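Local coordinates for DUF4595 domain-containing protein (Bacteroides vulgatus, PDB 3TZG) that is of unknown function but folds into an antiparallel beta barrel that resembles a porin, at residues 107-112 and 123-128; 161-166 and 198-203. All coordinates share one frame; numbering follows the deposited sequence.

Contact 1 of 2, residues 107-112 and 123-128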
loop_
_atom_site.group_PDB
_atom_site.type_symbol
_atom_site.label_atom_id
_atom_site.label_comp_id
_atom_site.label_asym_id
_atom_site.label_seq_id
_atom_site.Cartn_x
_atom_site.Cartn_y
_atom_site.Cartn_z
ATOM N N PHE A 107 -1.317 10.687 8.973
ATOM C CA PHE A 107 -0.592 10.014 10.051
ATOM C C PHE A 107 -1.154 8.633 10.188
ATOM O O PHE A 107 -2.376 8.487 10.327
ATOM C CB PHE A 107 -0.707 10.803 11.378
ATOM C CG PHE A 107 -0.099 12.182 11.321
ATOM C CD1 PHE A 107 -0.837 13.264 10.860
ATOM C CD2 PHE A 107 1.237 12.387 11.661
ATOM C CE1 PHE A 107 -0.255 14.532 10.768
ATOM C CE2 PHE A 107 1.822 13.646 11.540
ATOM C CZ PHE A 107 1.070 14.712 11.104
ATOM N N ILE A 108 -0.294 7.610 10.071
ATOM C CA ILE A 108 -0.704 6.218 10.258
ATOM C C ILE A 108 0.090 5.678 11.447
ATOM O O ILE A 108 1.321 5.709 11.445
ATOM C CB ILE A 108 -0.538 5.364 8.958
ATOM C CG1 ILE A 108 -1.315 6.002 7.772
ATOM C CG2 ILE A 108 -0.989 3.928 9.202
ATOM C CD1 ILE A 108 -1.226 5.326 6.466
ATOM N N ASN A 109 -0.601 5.236 12.479
ATOM C CA ASN A 109 0.073 4.685 13.663
ATOM C C ASN A 109 -0.470 3.304 13.939
ATOM O O ASN A 109 -1.691 3.151 14.098
ATOM C CB ASN A 109 -0.078 5.593 14.878
ATOM C CG ASN A 109 0.418 7.001 14.625
ATOM O OD1 ASN A 109 1.606 7.290 14.733
ATOM N ND2 ASN A 109 -0.483 7.903 14.236
ATOM N N SER A 110 0.431 2.287 13.934
ATOM C CA SER A 110 0.085 0.878 14.153
ATOM C C SER A 110 0.799 0.264 15.330
ATOM O O SER A 110 1.976 0.538 15.575
ATOM C CB SER A 110 0.416 0.045 12.926
ATOM O OG SER A 110 -0.341 0.453 11.796
ATOM N N ASP A 111 0.076 -0.584 16.057
ATOM C CA ASP A 111 0.615 -1.344 17.175
ATOM C C ASP A 111 0.350 -2.791 16.936
ATOM O O ASP A 111 -0.788 -3.183 16.634
ATOM C CB ASP A 111 0.058 -0.890 18.522
ATOM C CG ASP A 111 0.826 0.282 19.054
ATOM O OD1 ASP A 111 1.958 0.074 19.516
ATOM O OD2 ASP A 111 0.320 1.428 18.945
ATOM N N TYR A 112 1.435 -3.572 16.993
ATOM C CA TYR A 112 1.451 -5.009 16.813
ATOM C C TYR A 112 1.640 -5.720 18.127
ATOM O O TYR A 112 2.642 -5.493 18.800
ATOM C CB TYR A 112 2.578 -5.397 15.867
ATOM C CG TYR A 112 2.379 -5.021 14.421
ATOM C CD1 TYR A 112 1.773 -5.903 13.532
ATOM C CD2 TYR A 112 2.938 -3.861 13.905
ATOM C CE1 TYR A 112 1.673 -5.612 12.175
ATOM C CE2 TYR A 112 2.860 -3.562 12.545
ATOM C CZ TYR A 112 2.217 -4.438 11.685
ATOM O OH TYR A 112 2.124 -4.151 10.343
ATOM N N LYS A 123 5.869 -1.291 16.857
ATOM C CA LYS A 123 5.175 -0.019 16.649
ATOM C C LYS A 123 5.672 0.586 15.342
ATOM O O LYS A 123 6.880 0.641 15.115
ATOM C CB LYS A 123 5.385 0.938 17.836
ATOM C CG LYS A 123 4.381 2.074 17.893
ATOM C CD LYS A 123 4.683 3.028 19.016
ATOM C CE LYS A 123 3.614 4.102 19.096
ATOM N NZ LYS A 123 3.917 5.163 20.112
ATOM N N VAL A 124 4.755 0.973 14.457
ATOM C CA VAL A 124 5.097 1.621 13.179
ATOM C C VAL A 124 4.350 2.953 13.110
ATOM O O VAL A 124 3.143 2.998 13.386
ATOM C CB VAL A 124 4.816 0.750 11.944
ATOM C CG1 VAL A 124 5.384 1.403 10.695
ATOM C CG2 VAL A 124 5.383 -0.668 12.115
ATOM N N GLN A 125 5.079 4.049 12.821
ATOM C CA GLN A 125 4.515 5.399 12.745
ATOM C C GLN A 125 4.872 6.019 11.405
ATOM O O GLN A 125 6.037 6.242 11.122
ATOM C CB GLN A 125 5.015 6.264 13.907
ATOM C CG GLN A 125 4.684 5.704 15.277
ATOM C CD GLN A 125 5.306 6.537 16.348
ATOM O OE1 GLN A 125 4.644 7.374 16.955
ATOM N NE2 GLN A 125 6.600 6.339 16.595
ATOM N N GLY A 126 3.873 6.275 10.581
ATOM C CA GLY A 126 4.105 6.807 9.252
ATOM C C GLY A 126 3.449 8.135 9.039
ATOM O O GLY A 126 2.301 8.319 9.445
ATOM N N LYS A 127 4.175 9.050 8.361
ATOM C CA LYS A 127 3.740 10.392 7.994
ATOM C C LYS A 127 3.763 10.521 6.485
ATOM O O LYS A 127 4.819 10.340 5.900
ATOM C CB LYS A 127 4.651 11.437 8.654
ATOM C CG LYS A 127 4.092 12.843 8.635
ATOM C CD LYS A 127 5.101 13.846 9.189
ATOM C CE LYS A 127 4.554 15.250 9.106
ATOM N NZ LYS A 127 5.578 16.260 9.478
ATOM N N TYR A 128 2.616 10.787 5.845
ATOM C CA TYR A 128 2.503 10.946 4.390
ATOM C C TYR A 128 2.254 12.404 4.119
ATOM O O TYR A 128 1.246 12.927 4.583
ATOM C CB TYR A 128 1.394 10.041 3.824
ATOM C CG TYR A 128 1.702 8.567 3.975
ATOM C CD1 TYR A 128 1.616 7.938 5.216
ATOM C CD2 TYR A 128 2.079 7.797 2.877
ATOM C CE1 TYR A 128 1.981 6.604 5.375
ATOM C CE2 TYR A 128 2.437 6.458 3.022
ATOM C CZ TYR A 128 2.385 5.868 4.273
ATOM O OH TYR A 128 2.688 4.544 4.418
#
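Strands 107-112 and 123-128 form a tightly registered antiparallel beta hairpin pairing in the barrel wall, their axes 173° apart. Ile108 and Gly126 are a hydrogen-bonded pair: Ile108 N gives to Gly126 O at 2.8 Å, and Gly126 N returns an almost straight bond to Ile108 O. Two residues on, past the non-hydrogen-bonded pair Asn109-Gln125, Ser110 and Val124 repeat the exchange, Ser110 N 2.9 Å from Val124 O. Side chains then part to the two faces. On the partly exposed one, the extended chain of Lys127 runs beside the Phe107 ring, CG 3.8 Å from CE2. The CG of Lys123 touches Asp111 OD1 in similar side-by-side fashion, but NZ stays 5.3 Å from Asp111 OD2, too far for a salt bridge, though the opposite charges probably attract weakly. On the other face Ile108, Ser110, Tyr112, Val124 and Tyr128 are buried. CG2 of Val124 meets the edge of the Tyr112 ring at CE2. Further out, Ser110 OG bonds to Thr97 OG1 on the preceding strand, while the hydroxyls of Tyr112 and Tyr128 reach Asp179 OD2 and Asp177 O, and the Tyr128 ring also meets Phe187 of helix 181-188. The Tyr128 CG lies beside its own backbone N (chi1 -65°), which swings the ring back past side-chain-less Gly126 until CE1 sits 3.6 Å from Ile108 CD1.

Contact 2 of 2, residues 161-166 and 198-203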
loop_
_atom_site.group_PDB
_atom_site.type_symbol
_atom_site.label_atom_id
_atom_site.label_comp_id
_atom_site.label_asym_id
_atom_site.label_seq_id
_atom_site.Cartn_x
_atom_site.Cartn_y
_atom_site.Cartn_z
ATOM N N ASN A 161 8.576 13.854 -14.748
ATOM C CA ASN A 161 8.210 13.275 -16.047
ATOM C C ASN A 161 6.702 13.446 -16.315
ATOM O O ASN A 161 6.276 13.268 -17.450
ATOM C CB ASN A 161 8.613 11.788 -16.140
ATOM C CG ASN A 161 10.106 11.504 -16.204
ATOM O OD1 ASN A 161 10.940 12.415 -16.278
ATOM N ND2 ASN A 161 10.477 10.207 -16.214
ATOM N N ASN A 162 5.917 13.826 -15.279
ATOM C CA ASN A 162 4.467 14.071 -15.296
ATOM C C ASN A 162 3.708 12.908 -15.948
ATOM O O ASN A 162 3.004 13.072 -16.949
ATOM C CB ASN A 162 4.105 15.400 -15.985
ATOM C CG ASN A 162 4.178 16.595 -15.063
ATOM O OD1 ASN A 162 5.235 16.944 -14.509
ATOM N ND2 ASN A 162 3.039 17.250 -14.884
ATOM N N ILE A 163 3.853 11.733 -15.328
ATOM C CA ILE A 163 3.184 10.490 -15.694
ATOM C C ILE A 163 1.829 10.502 -15.004
ATOM O O ILE A 163 1.734 10.638 -13.782
ATOM C CB ILE A 163 4.057 9.261 -15.340
ATOM C CG1 ILE A 163 5.359 9.310 -16.182
ATOM C CG2 ILE A 163 3.278 7.949 -15.604
ATOM C CD1 ILE A 163 6.483 8.543 -15.673
ATOM N N ASN A 164 0.784 10.447 -15.809
ATOM C CA ASN A 164 -0.595 10.475 -15.339
ATOM C C ASN A 164 -1.348 9.323 -15.937
ATOM O O ASN A 164 -1.065 8.892 -17.059
ATOM C CB ASN A 164 -1.278 11.810 -15.677
ATOM C CG ASN A 164 -0.628 12.976 -14.973
ATOM O OD1 ASN A 164 -0.818 13.204 -13.763
ATOM N ND2 ASN A 164 0.202 13.710 -15.710
ATOM N N TYR A 165 -2.285 8.808 -15.167
ATOM C CA TYR A 165 -3.092 7.690 -15.583
ATOM C C TYR A 165 -4.532 7.927 -15.186
ATOM O O TYR A 165 -4.831 8.820 -14.379
ATOM C CB TYR A 165 -2.550 6.391 -14.954
ATOM C CG TYR A 165 -2.887 6.218 -13.482
ATOM C CD1 TYR A 165 -2.135 6.848 -12.496
ATOM C CD2 TYR A 165 -3.946 5.414 -13.078
ATOM C CE1 TYR A 165 -2.455 6.722 -11.149
ATOM C CE2 TYR A 165 -4.276 5.280 -11.729
ATOM C CZ TYR A 165 -3.517 5.927 -10.766
ATOM O OH TYR A 165 -3.801 5.793 -9.431
ATOM N N GLN A 166 -5.410 7.079 -15.717
ATOM C CA GLN A 166 -6.822 7.057 -15.380
ATOM C C GLN A 166 -7.215 5.605 -15.190
ATOM O O GLN A 166 -7.076 4.813 -16.120
ATOM C CB GLN A 166 -7.658 7.754 -16.447
ATOM C CG GLN A 166 -8.935 8.423 -15.913
ATOM C CD GLN A 166 -8.688 9.776 -15.275
ATOM O OE1 GLN A 166 -8.908 9.969 -14.073
ATOM N NE2 GLN A 166 -8.247 10.753 -16.069
ATOM N N THR A 198 -4.308 10.279 -9.578
ATOM C CA THR A 198 -3.936 10.391 -10.976
ATOM C C THR A 198 -2.419 10.331 -11.252
ATOM O O THR A 198 -2.034 9.856 -12.316
ATOM C CB THR A 198 -4.501 11.756 -11.416
ATOM O OG1 THR A 198 -5.792 11.498 -11.931
ATOM C CG2 THR A 198 -3.667 12.498 -12.454
ATOM N N ALA A 199 -1.579 10.898 -10.386
ATOM C CA ALA A 199 -0.130 10.977 -10.638
ATOM C C ALA A 199 0.608 9.691 -10.278
ATOM O O ALA A 199 0.202 9.013 -9.342
ATOM C CB ALA A 199 0.460 12.125 -9.831
ATOM N N LEU A 200 1.721 9.392 -10.988
ATOM C CA LEU A 200 2.615 8.258 -10.713
ATOM C C LEU A 200 4.063 8.744 -10.596
ATOM O O LEU A 200 4.502 9.491 -11.478
ATOM C CB LEU A 200 2.519 7.157 -11.771
ATOM C CG LEU A 200 1.252 6.304 -11.764
ATOM C CD1 LEU A 200 1.164 5.415 -13.017
ATOM C CD2 LEU A 200 1.127 5.535 -10.469
ATOM N N PRO A 201 4.827 8.365 -9.534
ATOM C CA PRO A 201 6.206 8.845 -9.440
ATOM C C PRO A 201 7.117 8.177 -10.468
ATOM O O PRO A 201 7.006 6.970 -10.700
ATOM C CB PRO A 201 6.603 8.473 -8.006
ATOM C CG PRO A 201 5.805 7.251 -7.710
ATOM C CD PRO A 201 4.493 7.472 -8.399
ATOM N N ASN A 202 7.998 8.952 -11.105
ATOM C CA ASN A 202 8.950 8.395 -12.073
ATOM C C ASN A 202 10.211 7.892 -11.366
ATOM O O ASN A 202 10.825 6.938 -11.831
ATOM C CB ASN A 202 9.304 9.397 -13.154
ATOM C CG ASN A 202 9.655 10.771 -12.696
ATOM O OD1 ASN A 202 8.798 11.635 -12.531
ATOM N ND2 ASN A 202 10.922 11.042 -12.643
ATOM N N ASP A 203 10.561 8.482 -10.220
ATOM C CA ASP A 203 11.752 8.099 -9.441
ATOM C C ASP A 203 11.469 8.160 -7.931
ATOM O O ASP A 203 10.632 8.945 -7.477
ATOM C CB ASP A 203 12.946 8.990 -9.810
ATOM C CG ASP A 203 13.416 8.732 -11.247
ATOM O OD1 ASP A 203 14.066 7.684 -11.485
ATOM O OD2 ASP A 203 13.081 9.548 -12.141
HETATM O O HOH W 1 13.518 9.605 -14.986
HETATM O O HOH W 2 6.132 11.270 -13.095
#
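The backbones of 161-166 and 198-203 run roughly antiparallel, 149° apart end to end, and are joined directly at two places, Tyr165 N to Thr198 O at 3.0 Å and Leu200 N to Ile163 O at 3.1 Å. The first bond lies in the carbonyl plane; the second comes in from above it. Beyond Leu200 the chains separate, and a water sits between them, accepting from Ile163 N and donating both to Leu200 O and, at 2.7 Å, to Asn202 OD1. That same OD1 takes the backbone N-H of Asn161 at 3.1 Å, from well above its carbonyl plane, so two donors grip it. The side-chain amides of the two asparagines stack with planes 18° apart, CG of Asn161 3.6 Å from CG of Asn202. Asn202 CG lies between its own N and carbonyl carbon (chi1 47°), and its ND2 gives to Asp203 OD2 at 2.7 Å as well as to Asn158 OD1. An alanine here removes the OD1 that takes the Asn161 N-H and serves as one of the water's two acceptors, and would probably loosen the join between 161-163 and 200-202. At the other end the Leu200 and Tyr165 side chains cross at about a right angle, Leu200 CG 3.5 Å from Tyr165 CD1, while Ala199 O lies at the ring edge. The Tyr165 hydroxyl is held by Leu171 N, and Pro228 touches both Tyr165 and Leu200. Asn164 OD1 rests against Thr198 CG2. With only a short run of direct pairing, continued by water and an asparagine amide, this is a short, frayed antiparallel pairing at the start of strand 199-208, consistent with the end of a barrel strand.

From the N terminus, the chain reaches contact 1 first: segments 107-112 and 123-128 of the hairpin 105-114/120-130 are ten residues apart, five of them the connecting loop. Strands 136-145 and 150-158 then extend the antiparallel meander before contact 2 opens at 161. It closes a longer loop of 31 residues, which carries helix 181-188, and brings the chain back at 198. The two are therefore in series, neither nested nor crossed. The centres of contact 1 and contact 2 lie about 26 Å apart, and the nearest atoms of contact 1 and contact 2 about 11 Å. Yet the loop closed by contact 2 supplies Asp177, Asp179 and Phe187 to the buried face of contact 1, and strand 150-158 pairs with 199-208.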